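Local coordinates for protein lipolytic enzyme, g-d-s-l (Clostridium thermocellum, PDB 2W47) that contributes a family 6 carbohydrate-binding module, a beta-sandwich domain that holds a glycan and a calcium ion in one pocket, at residues T21-A24 with C30-N33; Y60-G63 with N67-M70; V46-P49 with S53-L56; V32-E37 with I110-I115. One frame throughout, in Å; residues are numbered along the deposited sequence. Where two conformers were deposited one is given.

Interaction 1: residues T21-A24 with C30-N33; sequences TVNA and CYVN. With CA (calcium ion), chain C; AQA (4-deoxy-beta-L-threo-hex-4-enopyranuronic acid), chain B.
Thr21 and Cys30 bring the two segments closest, with their CA atoms 5.1 Å apart. Residues 21-24 belong to the loop that follows strand 17-20. Residues 31-33 run on strand 31-34, which pairs antiparallel with strand 17-20. The contact is therefore the loop end of a two-stranded ribbon. At this end the CG2 methyl of Thr21 approaches CB of Cys30.

Tyr31 does most of the work. Its CG sits between the backbone N and the carbonyl carbon (chi1 62°), which carries the ring toward the loop, its OH end at Asn23 N. CA of Thr21 lies 4.0 Å from Tyr31 CE2. The backbone N of Asn23 donates to Tyr31 OH at 2.9 Å, with an N-H...O angle of 157°. Asn23 O, also buried here, has no partner in the model. The tyrosine hydroxyl is hydrogen-bonded to Glu20 OE1 as well, and the ring meets Trp94 edge-to-face.

The amide plane of Asn23 is turned only 23° from the tyrosine ring. Its OD1 faces the bound 4-deoxy-beta-L-threo-hex-4-enopyranuronic acid and accepts from sugar O2 at 3.1 Å. Sugar O3 also lies 2.9 Å from Asn23 OD1. Further along the strand, Asn33 OD1 binds the calcium ion at 2.2 Å, while its ND2 is hydrogen-bonded to Glu20 OE2.

The loop thus gets a polar anchor from a buried tyrosine. Tyr31 lines the pocket itself, and its bond to Asn23 N probably helps hold the residue whose amide oxygen meets the sugar.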
loop_
_atom_site.group_PDB
_atom_site.type_symbol
_atom_site.label_atom_id
_atom_site.label_comp_id
_atom_site.label_asym_id
_atom_site.label_seq_id
_atom_site.Cartn_x
_atom_site.Cartn_y
_atom_site.Cartn_z
ATOM N N THR A 21 -5.297 -15.804 2.172
ATOM C CA THR A 21 -6.729 -15.609 2.416
ATOM C C THR A 21 -7.094 -15.912 3.868
ATOM O O THR A 21 -8.270 -16.043 4.196
ATOM C CB THR A 21 -7.562 -16.556 1.547
ATOM O OG1 THR A 21 -7.185 -17.894 1.875
ATOM C CG2 THR A 21 -7.319 -16.317 0.062
ATOM N N VAL A 22 -6.081 -16.016 4.727
ATOM C CA VAL A 22 -6.256 -16.483 6.110
ATOM C C VAL A 22 -7.251 -15.676 6.939
ATOM O O VAL A 22 -8.157 -16.240 7.548
ATOM C CB VAL A 22 -4.893 -16.535 6.846
ATOM C CG1 VAL A 22 -5.058 -16.925 8.318
ATOM C CG2 VAL A 22 -3.968 -17.505 6.140
ATOM N N ASN A 23 -7.082 -14.362 6.961
ATOM C CA ASN A 23 -7.871 -13.494 7.824
ATOM C C ASN A 23 -9.027 -12.861 7.097
ATOM O O ASN A 23 -8.839 -12.213 6.065
ATOM C CB ASN A 23 -6.981 -12.405 8.421
ATOM C CG ASN A 23 -5.878 -12.969 9.272
ATOM O OD1 ASN A 23 -4.695 -12.787 8.974
ATOM N ND2 ASN A 23 -6.251 -13.678 10.328
ATOM N N ALA A 24 -10.224 -13.037 7.648
ATOM C CA ALA A 24 -11.436 -12.511 7.037
ATOM C C ALA A 24 -11.422 -10.990 6.920
ATOM O O ALA A 24 -10.731 -10.306 7.678
ATOM C CB ALA A 24 -12.663 -12.969 7.830
ATOM N N CYS A 30 -7.842 -12.018 -2.477
ATOM C CA CYS A 30 -6.809 -12.266 -1.480
ATOM C C CYS A 30 -6.219 -10.947 -1.011
ATOM O O CYS A 30 -6.648 -9.875 -1.428
ATOM C CB CYS A 30 -5.700 -13.149 -2.087
ATOM S SG CYS A 30 -4.877 -12.426 -3.540
ATOM N N TYR A 31 -5.216 -11.044 -0.146
ATOM C CA TYR A 31 -4.451 -9.889 0.304
ATOM C C TYR A 31 -2.985 -10.300 0.413
ATOM O O TYR A 31 -2.657 -11.492 0.332
ATOM C CB TYR A 31 -4.993 -9.370 1.642
ATOM C CG TYR A 31 -4.898 -10.376 2.772
ATOM C CD1 TYR A 31 -3.738 -10.481 3.547
ATOM C CD2 TYR A 31 -5.967 -11.220 3.071
ATOM C CE1 TYR A 31 -3.639 -11.405 4.583
ATOM C CE2 TYR A 31 -5.888 -12.142 4.115
ATOM C CZ TYR A 31 -4.727 -12.223 4.872
ATOM O OH TYR A 31 -4.647 -13.138 5.893
ATOM N N VAL A 32 -2.111 -9.311 0.582
ATOM C CA VAL A 32 -0.681 -9.572 0.738
ATOM C C VAL A 32 -0.301 -9.707 2.204
ATOM O O VAL A 32 -0.664 -8.876 3.025
ATOM C CB VAL A 32 0.177 -8.447 0.129
ATOM C CG1 VAL A 32 1.652 -8.808 0.217
ATOM C CG2 VAL A 32 -0.204 -8.200 -1.319
ATOM N N ASN A 33 0.445 -10.762 2.511
ATOM C CA ASN A 33 1.071 -10.941 3.811
ATOM C C ASN A 33 2.577 -10.930 3.606
ATOM O O ASN A 33 3.123 -11.822 2.958
ATOM C CB ASN A 33 0.580 -12.252 4.434
ATOM C CG ASN A 33 1.350 -12.661 5.677
ATOM O OD1 ASN A 33 2.140 -11.896 6.234
ATOM N ND2 ASN A 33 1.139 -13.901 6.100
HETATM CA CA CA C . 3.443 -10.758 7.650
HETATM O O6A AQA B . 2.590 -11.206 11.741
HETATM C C6 AQA B . 1.970 -11.296 10.645
HETATM O O6B AQA B . 2.334 -10.678 9.612
HETATM C C5 AQA B . 0.884 -12.069 10.582
HETATM O O5 AQA B . 0.485 -12.738 11.813
HETATM C C4 AQA B . 0.176 -12.195 9.436
HETATM C C3 AQA B . -0.911 -13.247 9.322
HETATM O O3 AQA B . -1.875 -12.904 8.316
HETATM C C2 AQA B . -1.590 -13.360 10.680
HETATM O O2 AQA B . -2.616 -14.355 10.659
HETATM C C1 AQA B . -0.558 -13.717 11.745
HETATM O O HOH W 1 3.576 -12.966 8.476
HETATM O O HOH W 2 4.831 -8.942 8.055
HETATM O O HOH W 3 2.162 -8.825 6.554
#

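Interaction 2: residues Y60-G63 with N67-M70; sequences YANG and NRPM. With AQA (4-deoxy-beta-L-threo-hex-4-enopyranuronic acid), chain B.
Asn67 opens the second segment with its CA 4.2 Å from ND2 of Asn62. Its own amide is bonded elsewhere, to Phe85 N and Asp84 OD1.

Arg68 follows and carries the contact. Its chain is extended from CG to NE and runs past the Asn62 amide. Asn62 ND2 lies 3.7 Å from Arg68 CG. Asn62 OD1 stands over one face of the guanidinium, 4.0 Å from Arg68 NE, with the two planes 33° apart. The two only touch, with no bond between them. The Asn62 amide is held by Ala66 O and Phe85 O through ND2 and by Thr64 OG1 through OD1. The guanidinium grips the carboxylate of the bound 4-deoxy-beta-L-threo-hex-4-enopyranuronic acid with two nearly straight bonds. Arg68 NH1 donates to O6B at 2.9 Å (168°) and Arg68 NH2 to O6A at 2.8 Å (167°). NH2 also forms a salt bridge with Asp118 OD2, and NH1 a hydrogen bond with Gly120 O, which probably positions the group for the anion.

Pro69 and Met70 then lead away into the next strand.

The contact closes the loop between strand 52-61 of the four-stranded sheet and strand 70-74 of the five-stranded sheet.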
loop_
_atom_site.group_PDB
_atom_site.type_symbol
_atom_site.label_atom_id
_atom_site.label_comp_id
_atom_site.label_asym_id
_atom_site.label_seq_id
_atom_site.Cartn_x
_atom_site.Cartn_y
_atom_site.Cartn_z
ATOM N N TYR A 60 -5.443 -1.951 4.947
ATOM C CA TYR A 60 -4.461 -2.799 5.608
ATOM C C TYR A 60 -4.952 -3.312 6.956
ATOM O O TYR A 60 -5.878 -2.745 7.543
ATOM C CB TYR A 60 -3.143 -2.027 5.783
ATOM C CG TYR A 60 -3.142 -1.131 6.997
ATOM C CD1 TYR A 60 -2.593 -1.572 8.196
ATOM C CD2 TYR A 60 -3.701 0.142 6.953
ATOM C CE1 TYR A 60 -2.598 -0.770 9.323
ATOM C CE2 TYR A 60 -3.711 0.958 8.090
ATOM C CZ TYR A 60 -3.153 0.484 9.257
ATOM O OH TYR A 60 -3.156 1.259 10.399
ATOM N N ALA A 61 -4.320 -4.377 7.441
ATOM C CA ALA A 61 -4.553 -4.857 8.790
ATOM C C ALA A 61 -3.231 -5.017 9.500
ATOM O O ALA A 61 -2.227 -5.371 8.893
ATOM C CB ALA A 61 -5.330 -6.177 8.780
ATOM N N ASN A 62 -3.231 -4.749 10.800
ATOM C CA ASN A 62 -2.054 -4.948 11.636
ATOM C C ASN A 62 -2.535 -5.418 12.997
ATOM O O ASN A 62 -2.939 -4.612 13.846
ATOM C CB ASN A 62 -1.218 -3.667 11.731
ATOM C CG ASN A 62 0.004 -3.828 12.614
ATOM O OD1 ASN A 62 0.231 -4.902 13.172
ATOM N ND2 ASN A 62 0.777 -2.755 12.773
ATOM N N GLY A 63 -2.485 -6.732 13.194
ATOM C CA GLY A 63 -2.994 -7.343 14.419
ATOM C C GLY A 63 -1.962 -7.437 15.521
ATOM O O GLY A 63 -2.170 -8.148 16.497
ATOM N N ASN A 67 3.644 -0.534 15.351
ATOM C CA ASN A 67 3.632 0.096 14.038
ATOM C C ASN A 67 4.509 -0.701 13.078
ATOM O O ASN A 67 5.606 -1.138 13.443
ATOM C CB ASN A 67 4.168 1.524 14.182
ATOM C CG ASN A 67 4.091 2.319 12.896
ATOM O OD1 ASN A 67 3.270 2.040 12.021
ATOM N ND2 ASN A 67 4.952 3.320 12.770
ATOM N N ARG A 68 4.022 -0.882 11.849
ATOM C CA ARG A 68 4.786 -1.557 10.793
ATOM C C ARG A 68 5.045 -0.554 9.675
ATOM O O ARG A 68 4.334 -0.542 8.664
ATOM C CB ARG A 68 4.019 -2.777 10.272
ATOM C CG ARG A 68 3.995 -3.910 11.282
ATOM C CD ARG A 68 3.424 -5.186 10.698
ATOM N NE ARG A 68 3.621 -6.330 11.585
ATOM C CZ ARG A 68 3.297 -7.576 11.257
ATOM N NH1 ARG A 68 2.757 -7.834 10.066
ATOM N NH2 ARG A 68 3.513 -8.566 12.114
ATOM N N PRO A 69 6.055 0.306 9.862
ATOM C CA PRO A 69 6.278 1.396 8.924
ATOM C C PRO A 69 6.817 0.901 7.586
ATOM O O PRO A 69 7.498 -0.138 7.515
ATOM C CB PRO A 69 7.303 2.278 9.652
ATOM C CG PRO A 69 8.062 1.315 10.508
ATOM C CD PRO A 69 7.038 0.327 10.968
ATOM N N MET A 70 6.490 1.636 6.528
ATOM C CA MET A 70 6.967 1.290 5.192
ATOM C C MET A 70 7.481 2.498 4.453
ATOM O O MET A 70 6.972 3.610 4.615
ATOM C CB MET A 70 5.886 0.588 4.365
ATOM C CG MET A 70 5.357 -0.669 5.022
ATOM S SD MET A 70 4.712 -1.861 3.834
ATOM C CE MET A 70 3.074 -1.193 3.529
HETATM O O6A AQA B . 2.590 -11.206 11.741
HETATM C C6 AQA B . 1.970 -11.296 10.645
HETATM O O6B AQA B . 2.334 -10.678 9.612
HETATM C C5 AQA B . 0.884 -12.069 10.582
HETATM O O5 AQA B . 0.485 -12.738 11.813
HETATM C C4 AQA B . 0.176 -12.195 9.436
HETATM C C3 AQA B . -0.911 -13.247 9.322
HETATM O O3 AQA B . -1.875 -12.904 8.316
HETATM C C2 AQA B . -1.590 -13.360 10.680
HETATM O O2 AQA B . -2.616 -14.355 10.659
HETATM C C1 AQA B . -0.558 -13.717 11.745
#

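Interaction 3: residues V46-P49 with S53-L56; sequences VNAP and SYAL
Tyr54 points its ring across the gap between two strands at Ala48 and Pro49. CG of Tyr54 lies beside the backbone N, opposite the carbonyl carbon (chi1 -71°), and the phenol end reaches the other segment. Ala48 and Pro49 both lie on the same side of the ring plane, but each comes in obliquely. CB of Ala48 meets the CE2 side, 3.8 Å from Tyr54 CE2. Pro49 CD meets the CE1 side, 4.2 Å from Tyr54 CE1. The two therefore flank the hydroxyl end of the ring.

The tightest approach is Pro49 CD to Tyr54 OH, at 3.3 Å. Ala48 CB is 3.7 Å from Tyr54 OH. The apolar contacts are with the ring carbons; the hydroxyl is only brushed by the two carbons. The hydroxyl itself is hydrogen-bonded to Ser50 O, in the short turn that joins the two segments. Tyr54 thus ties its own strand to the turn before it, while the ring packs against the residues leading into that turn.

The two segments belong to opposite layers of the beta-sandwich. Residues 46-48 end strand 41-48 of the five-stranded sheet, and residues 53-56 lie on strand 52-61 of the four-stranded sheet. The chain crosses from one sheet to the other here. Leu103 of strand 95-103 touches both Ala48 and Tyr54. Further in, Val46 and Leu56 both pack on Leu126 of strand 122-130 and Ile110 of strand 106-114.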
loop_
_atom_site.group_PDB
_atom_site.type_symbol
_atom_site.label_atom_id
_atom_site.label_comp_id
_atom_site.label_asym_id
_atom_site.label_seq_id
_atom_site.Cartn_x
_atom_site.Cartn_y
_atom_site.Cartn_z
ATOM N N VAL A 46 0.687 1.892 -11.540
ATOM C CA VAL A 46 -0.496 2.725 -11.354
ATOM C C VAL A 46 -0.608 3.742 -12.478
ATOM O O VAL A 46 0.336 4.475 -12.762
ATOM C CB VAL A 46 -0.445 3.424 -9.972
ATOM C CG1 VAL A 46 -1.577 4.449 -9.807
ATOM C CG2 VAL A 46 -0.546 2.386 -8.871
ATOM N N ASN A 47 -1.775 3.746 -13.119
ATOM C CA ASN A 47 -2.059 4.699 -14.182
ATOM C C ASN A 47 -2.517 6.040 -13.623
ATOM O O ASN A 47 -3.328 6.090 -12.701
ATOM C CB ASN A 47 -3.139 4.133 -15.107
ATOM C CG ASN A 47 -3.581 5.123 -16.170
ATOM O OD1 ASN A 47 -4.708 5.612 -16.152
ATOM N ND2 ASN A 47 -2.688 5.423 -17.092
ATOM N N ALA A 48 -1.987 7.117 -14.188
ATOM C CA ALA A 48 -2.507 8.457 -13.923
ATOM C C ALA A 48 -3.001 9.025 -15.253
ATOM O O ALA A 48 -2.200 9.223 -16.172
ATOM C CB ALA A 48 -1.429 9.347 -13.311
ATOM N N PRO A 49 -4.324 9.269 -15.374
ATOM C CA PRO A 49 -4.860 9.826 -16.627
ATOM C C PRO A 49 -4.242 11.172 -16.974
ATOM O O PRO A 49 -4.107 11.507 -18.151
ATOM C CB PRO A 49 -6.351 9.993 -16.327
ATOM C CG PRO A 49 -6.630 9.024 -15.238
ATOM C CD PRO A 49 -5.392 9.012 -14.394
ATOM N N SER A 53 -1.781 15.542 -8.520
ATOM C CA SER A 53 -1.786 14.975 -7.174
ATOM C C SER A 53 -2.862 13.907 -7.034
ATOM O O SER A 53 -4.011 14.106 -7.433
ATOM C CB SER A 53 -1.989 16.075 -6.131
ATOM O OG SER A 53 -1.096 17.152 -6.348
ATOM N N TYR A 54 -2.470 12.768 -6.469
ATOM C CA TYR A 54 -3.370 11.635 -6.279
ATOM C C TYR A 54 -3.280 11.145 -4.856
ATOM O O TYR A 54 -2.199 11.118 -4.273
ATOM C CB TYR A 54 -3.015 10.481 -7.225
ATOM C CG TYR A 54 -3.359 10.770 -8.664
ATOM C CD1 TYR A 54 -4.507 10.244 -9.240
ATOM C CD2 TYR A 54 -2.537 11.578 -9.443
ATOM C CE1 TYR A 54 -4.837 10.526 -10.568
ATOM C CE2 TYR A 54 -2.853 11.858 -10.768
ATOM C CZ TYR A 54 -4.004 11.328 -11.319
ATOM O OH TYR A 54 -4.327 11.606 -12.640
ATOM N N ALA A 55 -4.421 10.742 -4.314
ATOM C CA ALA A 55 -4.445 10.006 -3.059
ATOM C C ALA A 55 -4.093 8.549 -3.338
ATOM O O ALA A 55 -4.603 7.950 -4.290
ATOM C CB ALA A 55 -5.804 10.113 -2.407
ATOM N N LEU A 56 -3.195 8.021 -2.512
ATOM C CA LEU A 56 -2.802 6.617 -2.528
ATOM C C LEU A 56 -3.188 6.073 -1.167
ATOM O O LEU A 56 -2.571 6.420 -0.162
ATOM C CB LEU A 56 -1.286 6.488 -2.731
ATOM C CG LEU A 56 -0.653 7.302 -3.866
ATOM C CD1 LEU A 56 0.860 7.108 -3.894
ATOM C CD2 LEU A 56 -1.276 6.916 -5.193
#

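Interaction 4: residues V32-E37 with I110-I115; sequences VNYHNE and IRATAI. With CA (calcium ion), chain C; AQA (4-deoxy-beta-L-threo-hex-4-enopyranuronic acid), chain B.
The calcium site is joined to the sandwich by Tyr34, whose side chain reaches Ala112 and Ala114 while its carbonyl binds the metal. Tyr34 OH donates to Ala112 O at 2.9 Å. The acceptor lies at the edge of the ring, in its plane. Relative to the carbonyl, the hydroxyl stands 49° out of its plane, not on a lone pair, with a C=O...O angle of 128°. With CG anti to the carbonyl carbon, the Tyr34 ring is sent away from the carbonyl that binds calcium. The CB methyl of Ala114 packs obliquely against the ring, 4.0 Å from Tyr34 CD2. Glu37 O is 4.2 Å from the same methyl.

This is the calcium-binding end of a family 6 carbohydrate-binding module. Strand 31-34 ends here, next to the end of strand 106-114 in the five-stranded sheet. Asn36 sits at the centre of an inverse gamma turn, with a weak Glu37 N to His35 O bond.

On the metal side, Tyr34 O binds calcium at 2.3 Å and Asn36 OD1 binds it at 2.6 Å. Asn33 OD1, O6B of the bound 4-deoxy-beta-L-threo-hex-4-enopyranuronic acid and three waters complete the seven ligands. One of these waters accepts from Tyr34 N at 2.9 Å. Asn36 uses both ends of its amide: OD1 binds calcium, while ND2 donates to sugar O6A at 3.0 Å, nearly straight at 170°, and is also hydrogen-bonded to Asp118 OD1.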
loop_
_atom_site.group_PDB
_atom_site.type_symbol
_atom_site.label_atom_id
_atom_site.label_comp_id
_atom_site.label_asym_id
_atom_site.label_seq_id
_atom_site.Cartn_x
_atom_site.Cartn_y
_atom_site.Cartn_z
ATOM N N VAL A 32 -2.111 -9.311 0.582
ATOM C CA VAL A 32 -0.681 -9.572 0.738
ATOM C C VAL A 32 -0.301 -9.707 2.204
ATOM O O VAL A 32 -0.664 -8.876 3.025
ATOM C CB VAL A 32 0.177 -8.447 0.129
ATOM C CG1 VAL A 32 1.652 -8.808 0.217
ATOM C CG2 VAL A 32 -0.204 -8.200 -1.319
ATOM N N ASN A 33 0.445 -10.762 2.511
ATOM C CA ASN A 33 1.071 -10.941 3.811
ATOM C C ASN A 33 2.577 -10.930 3.606
ATOM O O ASN A 33 3.123 -11.822 2.958
ATOM C CB ASN A 33 0.580 -12.252 4.434
ATOM C CG ASN A 33 1.350 -12.661 5.677
ATOM O OD1 ASN A 33 2.140 -11.896 6.234
ATOM N ND2 ASN A 33 1.139 -13.901 6.100
ATOM N N TYR A 34 3.233 -9.890 4.123
ATOM C CA TYR A 34 4.679 -9.743 4.016
ATOM C C TYR A 34 5.381 -10.829 4.815
ATOM O O TYR A 34 4.905 -11.222 5.876
ATOM C CB TYR A 34 5.099 -8.396 4.607
ATOM C CG TYR A 34 4.861 -7.175 3.742
ATOM C CD1 TYR A 34 3.584 -6.654 3.558
ATOM C CD2 TYR A 34 5.931 -6.496 3.168
ATOM C CE1 TYR A 34 3.370 -5.514 2.797
ATOM C CE2 TYR A 34 5.734 -5.348 2.402
ATOM C CZ TYR A 34 4.447 -4.871 2.215
ATOM O OH TYR A 34 4.209 -3.741 1.462
ATOM N N HIS A 35 6.531 -11.305 4.340
ATOM C CA HIS A 35 7.410 -12.082 5.215
ATOM C C HIS A 35 7.746 -11.231 6.432
ATOM O O HIS A 35 7.880 -10.006 6.326
ATOM C CB HIS A 35 8.717 -12.436 4.509
ATOM C CG HIS A 35 8.585 -13.477 3.442
ATOM N ND1 HIS A 35 7.377 -14.020 3.057
ATOM C CD2 HIS A 35 9.526 -14.056 2.658
ATOM C CE1 HIS A 35 7.582 -14.902 2.094
ATOM N NE2 HIS A 35 8.876 -14.934 1.827
ATOM N N ASN A 36 7.887 -11.878 7.584
ATOM C CA ASN A 36 8.240 -11.147 8.788
ATOM C C ASN A 36 9.741 -10.914 8.863
ATOM O O ASN A 36 10.494 -11.592 9.578
ATOM C CB ASN A 36 7.617 -11.804 10.022
ATOM C CG ASN A 36 6.094 -11.636 10.051
ATOM O OD1 ASN A 36 5.427 -11.676 9.007
ATOM N ND2 ASN A 36 5.545 -11.423 11.231
ATOM N N GLU A 37 10.164 -9.957 8.048
ATOM C CA GLU A 37 11.563 -9.583 7.896
ATOM C C GLU A 37 11.658 -8.202 7.265
ATOM O O GLU A 37 10.683 -7.692 6.701
ATOM C CB GLU A 37 12.309 -10.620 7.046
ATOM C CG GLU A 37 11.860 -10.688 5.587
ATOM C CD GLU A 37 12.532 -11.804 4.814
ATOM O OE1 GLU A 37 12.362 -12.984 5.188
ATOM O OE2 GLU A 37 13.222 -11.496 3.824
ATOM N N ILE A 110 4.680 2.254 -8.072
ATOM C CA ILE A 110 4.469 2.581 -6.666
ATOM C C ILE A 110 4.814 1.382 -5.786
ATOM O O ILE A 110 4.221 0.320 -5.936
ATOM C CB ILE A 110 3.025 3.072 -6.423
ATOM C CG1 ILE A 110 2.716 4.267 -7.358
ATOM C CG2 ILE A 110 2.820 3.425 -4.934
ATOM C CD1 ILE A 110 1.464 5.075 -7.046
ATOM N N ARG A 111 5.802 1.556 -4.910
ATOM C CA ARG A 111 6.285 0.475 -4.060
ATOM C C ARG A 111 6.205 0.840 -2.581
ATOM O O ARG A 111 6.535 1.966 -2.181
ATOM C CB ARG A 111 7.726 0.081 -4.437
ATOM C CG ARG A 111 8.266 -1.116 -3.644
ATOM C CD ARG A 111 9.728 -1.365 -3.921
ATOM N NE ARG A 111 9.956 -1.778 -5.300
ATOM C CZ ARG A 111 11.114 -2.253 -5.742
ATOM N NH1 ARG A 111 12.144 -2.384 -4.909
ATOM N NH2 ARG A 111 11.228 -2.609 -7.018
ATOM N N ALA A 112 5.777 -0.136 -1.783
ATOM C CA ALA A 112 5.757 -0.026 -0.322
ATOM C C ALA A 112 6.662 -1.111 0.248
ATOM O O ALA A 112 6.361 -2.296 0.121
ATOM C CB ALA A 112 4.338 -0.169 0.196
ATOM N N THR A 113 7.763 -0.687 0.870
ATOM C CA THR A 113 8.803 -1.593 1.344
ATOM C C THR A 113 8.824 -1.620 2.865
ATOM O O THR A 113 8.867 -0.566 3.509
ATOM C CB THR A 113 10.181 -1.149 0.827
ATOM O OG1 THR A 113 10.158 -1.135 -0.602
ATOM C CG2 THR A 113 11.284 -2.090 1.262
ATOM N N ALA A 114 8.816 -2.819 3.435
ATOM C CA ALA A 114 8.845 -2.975 4.892
ATOM C C ALA A 114 10.185 -2.539 5.458
ATOM O O ALA A 114 11.241 -2.959 4.972
ATOM C CB ALA A 114 8.560 -4.410 5.264
ATOM N N ILE A 115 10.130 -1.689 6.487
ATOM C CA ILE A 115 11.328 -1.161 7.129
ATOM C C ILE A 115 11.824 -2.035 8.283
ATOM O O ILE A 115 13.031 -2.267 8.408
ATOM C CB ILE A 115 11.091 0.277 7.632
ATOM C CG1 ILE A 115 10.918 1.236 6.449
ATOM C CG2 ILE A 115 12.248 0.748 8.506
ATOM C CD1 ILE A 115 10.302 2.562 6.819
HETATM CA CA CA C . 3.443 -10.758 7.650
HETATM O O6A AQA B . 2.590 -11.206 11.741
HETATM C C6 AQA B . 1.970 -11.296 10.645
HETATM O O6B AQA B . 2.334 -10.678 9.612
HETATM C C5 AQA B . 0.884 -12.069 10.582
HETATM O O5 AQA B . 0.485 -12.738 11.813
HETATM C C4 AQA B . 0.176 -12.195 9.436
HETATM C C3 AQA B . -0.911 -13.247 9.322
HETATM O O3 AQA B . -1.875 -12.904 8.316
HETATM C C2 AQA B . -1.590 -13.360 10.680
HETATM O O2 AQA B . -2.616 -14.355 10.659
HETATM C C1 AQA B . -0.558 -13.717 11.745
HETATM O O HOH W 3 2.162 -8.825 6.554
HETATM O O HOH W 1 3.576 -12.966 8.476
HETATM O O HOH W 2 4.831 -8.942 8.055
#

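How the interactions relate
Interactions 1, 2 and 4 gather at one end of the sandwich and all touch the bound sugar. Interaction 3 lies across the chain's centre, about 25 Å from interaction 1 between centres. Interaction 1 is the most exposed, at its loop side. The touching residues of interactions 2, 3 and 4 are mostly buried. Interaction 3 is apolar apart from its tyrosine hydroxyl, whereas the ligand end works with charge, metal and amide groups. Interactions 1 and 4 share Val32, Asn33 and the calcium ion. Interactions 2 and 3 use opposite ends of strand 52-61. Interaction 2 packs on interaction 4 through Met70 and Tyr34. Ile110 of interaction 4 packs on Val46 and Leu56 of interaction 3.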